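Local atomic coordinates of putative glucoamylase (Bacteroides caccae ATCC 43185, PDB entry 4QT9), a protein that probably hydrolyses glucosidic bonds, as a putative glucoamylase built on an alpha/alpha toroid fold. Residues L24-Q29 against N404-L409; S347-P352 against A399-N404. All coordinates share one frame; numbering follows the deposited sequence.

Contact 1: residues L24-Q29 against N404-L409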
loop_
_atom_site.group_PDB
_atom_site.type_symbol
_atom_site.label_atom_id
_atom_site.label_comp_id
_atom_site.label_asym_id
_atom_site.label_seq_id
_atom_site.Cartn_x
_atom_site.Cartn_y
_atom_site.Cartn_z
ATOM N N LEU A 24 0.070 -15.036 18.073
ATOM C CA LEU A 24 -1.046 -14.366 17.408
ATOM C C LEU A 24 -0.573 -13.737 16.096
ATOM O O LEU A 24 -1.238 -13.881 15.067
ATOM C CB LEU A 24 -1.648 -13.301 18.350
ATOM C CG LEU A 24 -2.631 -12.269 17.764
ATOM C CD1 LEU A 24 -3.911 -12.938 17.283
ATOM C CD2 LEU A 24 -2.968 -11.199 18.802
HETATM N N MSE A 25 0.582 -13.058 16.126
HETATM C CA MSE A 25 1.126 -12.435 14.926
HETATM C C MSE A 25 1.478 -13.480 13.876
HETATM O O MSE A 25 1.181 -13.274 12.699
HETATM C CB MSE A 25 2.344 -11.581 15.254
HETATM C CG MSE A 25 1.981 -10.279 15.980
HETATM SE SE MSE A 25 3.537 -9.135 16.132
HETATM C CE MSE A 25 4.602 -10.154 17.435
ATOM N N ASP A 26 2.040 -14.625 14.306
ATOM C CA ASP A 26 2.400 -15.731 13.408
ATOM C C ASP A 26 1.172 -16.240 12.631
ATOM O O ASP A 26 1.228 -16.353 11.398
ATOM C CB ASP A 26 3.045 -16.883 14.194
ATOM C CG ASP A 26 4.561 -16.943 14.051
ATOM O OD1 ASP A 26 5.059 -16.962 12.881
ATOM O OD2 ASP A 26 5.257 -17.003 15.101
ATOM N N THR A 27 0.058 -16.510 13.351
ATOM C CA THR A 27 -1.219 -16.952 12.762
ATOM C C THR A 27 -1.774 -15.909 11.767
ATOM O O THR A 27 -2.163 -16.291 10.667
ATOM C CB THR A 27 -2.252 -17.228 13.874
ATOM O OG1 THR A 27 -1.694 -18.173 14.780
ATOM C CG2 THR A 27 -3.591 -17.729 13.332
ATOM N N VAL A 28 -1.834 -14.613 12.164
ATOM C CA VAL A 28 -2.368 -13.539 11.311
ATOM C C VAL A 28 -1.492 -13.443 10.044
ATOM O O VAL A 28 -2.029 -13.384 8.933
ATOM C CB VAL A 28 -2.509 -12.182 12.064
ATOM C CG1 VAL A 28 -2.907 -11.031 11.116
ATOM C CG2 VAL A 28 -3.522 -12.313 13.206
ATOM N N GLN A 29 -0.168 -13.521 10.211
ATOM C CA GLN A 29 0.776 -13.457 9.090
ATOM C C GLN A 29 0.611 -14.630 8.153
ATOM O O GLN A 29 0.458 -14.394 6.956
ATOM C CB GLN A 29 2.215 -13.387 9.577
ATOM C CG GLN A 29 2.959 -12.192 9.066
ATOM C CD GLN A 29 4.401 -12.272 9.476
ATOM O OE1 GLN A 29 4.750 -12.556 10.639
ATOM N NE2 GLN A 29 5.258 -12.074 8.512
ATOM N N ASN A 404 7.671 -5.966 9.091
ATOM C CA ASN A 404 8.563 -4.835 9.390
ATOM C C ASN A 404 8.676 -4.599 10.882
ATOM O O ASN A 404 9.762 -4.282 11.351
ATOM C CB ASN A 404 8.154 -3.544 8.672
ATOM C CG ASN A 404 8.535 -3.511 7.219
ATOM O OD1 ASN A 404 9.513 -4.119 6.804
ATOM N ND2 ASN A 404 7.755 -2.820 6.405
ATOM N N TYR A 405 7.578 -4.772 11.619
ATOM C CA TYR A 405 7.557 -4.630 13.074
ATOM C C TYR A 405 8.396 -5.724 13.743
ATOM O O TYR A 405 9.112 -5.436 14.700
ATOM C CB TYR A 405 6.104 -4.682 13.613
ATOM C CG TYR A 405 6.030 -4.836 15.122
ATOM C CD1 TYR A 405 6.446 -3.808 15.970
ATOM C CD2 TYR A 405 5.571 -6.019 15.703
ATOM C CE1 TYR A 405 6.407 -3.954 17.353
ATOM C CE2 TYR A 405 5.525 -6.173 17.087
ATOM C CZ TYR A 405 5.927 -5.131 17.906
ATOM O OH TYR A 405 5.906 -5.295 19.267
ATOM N N ARG A 406 8.288 -6.968 13.255
ATOM C CA ARG A 406 8.982 -8.121 13.827
ATOM C C ARG A 406 10.468 -8.194 13.454
ATOM O O ARG A 406 11.271 -8.513 14.331
ATOM C CB ARG A 406 8.292 -9.422 13.427
ATOM C CG ARG A 406 6.932 -9.598 14.077
ATOM C CD ARG A 406 6.283 -10.858 13.579
ATOM N NE ARG A 406 6.452 -11.954 14.525
ATOM C CZ ARG A 406 6.202 -13.226 14.241
ATOM N NH1 ARG A 406 5.799 -13.576 13.023
ATOM N NH2 ARG A 406 6.364 -14.161 15.164
ATOM N N THR A 407 10.844 -7.952 12.170
ATOM C CA THR A 407 12.245 -8.091 11.747
ATOM C C THR A 407 12.809 -6.896 10.950
ATOM O O THR A 407 14.026 -6.842 10.742
ATOM C CB THR A 407 12.439 -9.367 10.877
ATOM O OG1 THR A 407 11.782 -9.200 9.618
ATOM C CG2 THR A 407 11.950 -10.644 11.548
ATOM N N GLY A 408 11.938 -6.010 10.462
ATOM C CA GLY A 408 12.300 -4.892 9.596
ATOM C C GLY A 408 12.715 -5.342 8.205
ATOM O O GLY A 408 13.355 -4.579 7.488
ATOM N N LEU A 409 12.340 -6.566 7.797
ATOM C CA LEU A 409 12.748 -7.171 6.526
ATOM C C LEU A 409 12.456 -6.306 5.284
ATOM O O LEU A 409 13.384 -6.071 4.506
ATOM C CB LEU A 409 12.129 -8.572 6.327
ATOM C CG LEU A 409 12.500 -9.267 5.001
ATOM C CD1 LEU A 409 13.972 -9.630 4.941
ATOM C CD2 LEU A 409 11.622 -10.476 4.752
#
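Arg406, near the end of helix 392-406, reaches across to helix 21-37 and meets Met25, Asp26 and Gln29, a clear case of one long side chain whose stem packs and whose tip binds charge, here between two helices far apart in sequence but side by side in the alpha/alpha toroid. The closely packed part is apolar. The SE of selenomethionine Met25 lies at the edge of the Tyr405 ring, 3.7 Å from CE2 of Tyr405 and 81° off the ring normal, a Met-aromatic contact. The bend at chi3 of Met25 (-70°) swings CE toward Arg406 NE, 3.9 Å away, and the two side chains run past each other in opposite directions; Met25 CB comes over one face of the guanidinium, toward its rim.

The more open side is the ion pair of the partly exposed Asp26 and Arg406. Arg406 NH2 makes a salt bridge to Asp26 OD2 (3.1 Å), arriving from above the carboxylate plane, and the two planes stand nearly perpendicular, at 86°. A second link, from NH1 of Arg406 to Asp26 OD1, is weak at 3.5 Å. NH1 also donates to OE1 of the buried Gln29 at 2.8 Å, within the guanidinium plane and nearly in line with the amide C=O. NH2 of Arg406 also forms a salt bridge with Asp22, while the nearby Arg83 brings a like charge that these acidic partners would probably offset. The amide nitrogen of Gln29 is probably hydrogen-bonded to Glu403. Helix 352-364 touches Met25 through Met359, and helix 67-83 brings Arg83 against Gln29.

Contact 2: residues S347-P352 against A399-N404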
loop_
_atom_site.group_PDB
_atom_site.type_symbol
_atom_site.label_atom_id
_atom_site.label_comp_id
_atom_site.label_asym_id
_atom_site.label_seq_id
_atom_site.Cartn_x
_atom_site.Cartn_y
_atom_site.Cartn_z
ATOM N N SER A 347 -0.734 -0.303 11.348
ATOM C CA SER A 347 -0.100 0.759 12.106
ATOM C C SER A 347 0.686 0.184 13.293
ATOM O O SER A 347 1.150 0.946 14.130
ATOM C CB SER A 347 -1.124 1.802 12.553
ATOM O OG SER A 347 -1.126 2.836 11.575
ATOM N N ILE A 348 0.858 -1.158 13.336
ATOM C CA ILE A 348 1.608 -1.881 14.385
ATOM C C ILE A 348 3.041 -1.312 14.537
ATOM O O ILE A 348 3.554 -1.249 15.653
ATOM C CB ILE A 348 1.624 -3.419 14.133
ATOM C CG1 ILE A 348 2.218 -4.193 15.338
ATOM C CG2 ILE A 348 2.312 -3.794 12.791
ATOM C CD1 ILE A 348 1.885 -5.700 15.380
ATOM N N VAL A 349 3.666 -0.876 13.432
ATOM C CA VAL A 349 5.034 -0.302 13.430
ATOM C C VAL A 349 5.084 1.053 14.203
ATOM O O VAL A 349 6.141 1.417 14.722
ATOM C CB VAL A 349 5.596 -0.134 11.994
ATOM C CG1 VAL A 349 5.754 -1.487 11.305
ATOM C CG2 VAL A 349 4.741 0.826 11.150
ATOM N N TYR A 350 3.945 1.774 14.278
ATOM C CA TYR A 350 3.810 3.073 14.957
ATOM C C TYR A 350 3.277 2.968 16.385
ATOM O O TYR A 350 3.781 3.672 17.270
ATOM C CB TYR A 350 2.857 4.000 14.180
ATOM C CG TYR A 350 3.258 4.211 12.747
ATOM C CD1 TYR A 350 4.481 4.791 12.428
ATOM C CD2 TYR A 350 2.412 3.841 11.704
ATOM C CE1 TYR A 350 4.878 4.956 11.105
ATOM C CE2 TYR A 350 2.792 4.016 10.373
ATOM C CZ TYR A 350 4.027 4.578 10.081
ATOM O OH TYR A 350 4.406 4.805 8.787
ATOM N N THR A 351 2.199 2.176 16.578
ATOM C CA THR A 351 1.516 1.989 17.871
ATOM C C THR A 351 1.455 0.479 18.181
ATOM O O THR A 351 0.391 -0.134 18.038
ATOM C CB THR A 351 0.124 2.655 17.827
ATOM O OG1 THR A 351 -0.607 2.087 16.734
ATOM C CG2 THR A 351 0.206 4.175 17.658
ATOM N N PRO A 352 2.605 -0.152 18.551
ATOM C CA PRO A 352 2.614 -1.612 18.738
ATOM C C PRO A 352 1.571 -2.151 19.732
ATOM O O PRO A 352 0.843 -3.079 19.385
ATOM C CB PRO A 352 4.042 -1.900 19.208
ATOM C CG PRO A 352 4.852 -0.785 18.654
ATOM C CD PRO A 352 3.963 0.411 18.728
ATOM N N ALA A 399 0.292 -7.956 6.272
ATOM C CA ALA A 399 1.402 -8.913 6.187
ATOM C C ALA A 399 2.739 -8.212 6.207
ATOM O O ALA A 399 3.638 -8.643 6.911
ATOM C CB ALA A 399 1.283 -9.742 4.939
ATOM N N VAL A 400 2.842 -7.082 5.532
ATOM C CA VAL A 400 4.105 -6.353 5.402
ATOM C C VAL A 400 4.462 -5.579 6.689
ATOM O O VAL A 400 5.598 -5.697 7.174
ATOM C CB VAL A 400 4.069 -5.464 4.136
ATOM C CG1 VAL A 400 5.365 -4.653 3.984
ATOM C CG2 VAL A 400 3.835 -6.343 2.888
HETATM N N MSE A 401 3.490 -4.864 7.286
HETATM C CA MSE A 401 3.775 -4.100 8.500
HETATM C C MSE A 401 4.067 -5.018 9.707
HETATM O O MSE A 401 4.958 -4.650 10.499
HETATM C CB MSE A 401 2.701 -3.069 8.771
HETATM C CG MSE A 401 2.721 -1.982 7.700
HETATM SE SE MSE A 401 4.474 -1.071 7.539
HETATM C CE MSE A 401 3.832 0.864 7.536
ATOM N N ILE A 402 3.402 -6.219 9.812
ATOM C CA ILE A 402 3.704 -7.177 10.887
ATOM C C ILE A 402 5.172 -7.631 10.704
ATOM O O ILE A 402 5.931 -7.689 11.680
ATOM C CB ILE A 402 2.711 -8.372 10.943
ATOM C CG1 ILE A 402 1.368 -7.965 11.602
ATOM C CG2 ILE A 402 3.320 -9.555 11.706
ATOM C CD1 ILE A 402 0.237 -9.060 11.470
ATOM N N GLU A 403 5.574 -7.917 9.445
ATOM C CA GLU A 403 6.946 -8.322 9.141
ATOM C C GLU A 403 7.941 -7.211 9.512
ATOM O O GLU A 403 8.925 -7.487 10.209
ATOM C CB GLU A 403 7.119 -8.723 7.668
ATOM C CG GLU A 403 8.451 -9.417 7.424
ATOM C CD GLU A 403 8.635 -10.690 8.235
ATOM O OE1 GLU A 403 7.717 -11.542 8.226
ATOM O OE2 GLU A 403 9.671 -10.809 8.928
ATOM N N ASN A 404 7.671 -5.966 9.091
ATOM C CA ASN A 404 8.563 -4.835 9.390
ATOM C C ASN A 404 8.676 -4.599 10.882
ATOM O O ASN A 404 9.762 -4.282 11.351
ATOM C CB ASN A 404 8.154 -3.544 8.672
ATOM C CG ASN A 404 8.535 -3.511 7.219
ATOM O OD1 ASN A 404 9.513 -4.119 6.804
ATOM N ND2 ASN A 404 7.755 -2.820 6.405
#
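The Tyr350 ring carries the CG2 methyl of Val349 over the centre of one face, 3.7 Å above its plane, with Ser347 OG at its edge; the CE methyl of selenomethionine Met401 approaches obliquely, 4.2 Å from Tyr350 OH. This is a loop packed against a helix within the alpha/alpha toroid: residues 347-352 join helix 341-345 to helix 352-364, and their partner is helix 392-406. Phe285, from helix 284-301, also meets the tyrosine ring, and the Tyr350 hydroxyl is hydrogen-bonded to the carbonyl of Ala264.

No hydrogen bond joins the two segments, and every residue that touches is buried, so the fit depends on shape. Met401 provides most of the helix surface. Its chain, bent at chi2 (-57°) and again at chi3, folds the selenium and terminal methyl across Val349: CE lies 3.7 Å from Val349 CG2, while SE faces both valine methyls. The other valine branch reaches farther along the helix, where CG1 stands 4.1 Å from Asn404 CB. Asn404 directs its amide nitrogen to the carbonyl of Leu269. On the neighbouring flank Ile348, in the conformer described, sets CG2 beside Met401 CB at 4.1 Å.

Ser347 O accepts from the backbone N of both Tyr350 and Thr351, closing the turn that presents Ile348 and Val349 together to the helix. Their methyls converge on one backbone carbonyl: Met401 O is 3.4 Å from Val349 CG1 and 3.6 Å from Ile348 CG2.

Overall arrangement
Contacts 1 and 2 illustrate how one helix of a toroid can serve two neighbours: both use helix 392-406, and their centres are about 7 Å apart. Their segments overlap at Asn404, which touches across in contact 2 and not in contact 1. Along the chain, contact 2 is nested inside the loop that contact 1 closes. Their side chains also meet directly. Pro352 CB lies 3.6 Å from Tyr405 CE1, and in the conformer described Ile348 CD1 packs 3.7 Å from Tyr405 CD2. The polar tie between the contacts, Gln29 NE2 to Glu403 OE1, is unusually short at 2.5 Å. Contact 2 is the deeper, its centre about 13 Å from the chain's centre against about 17 Å for contact 1.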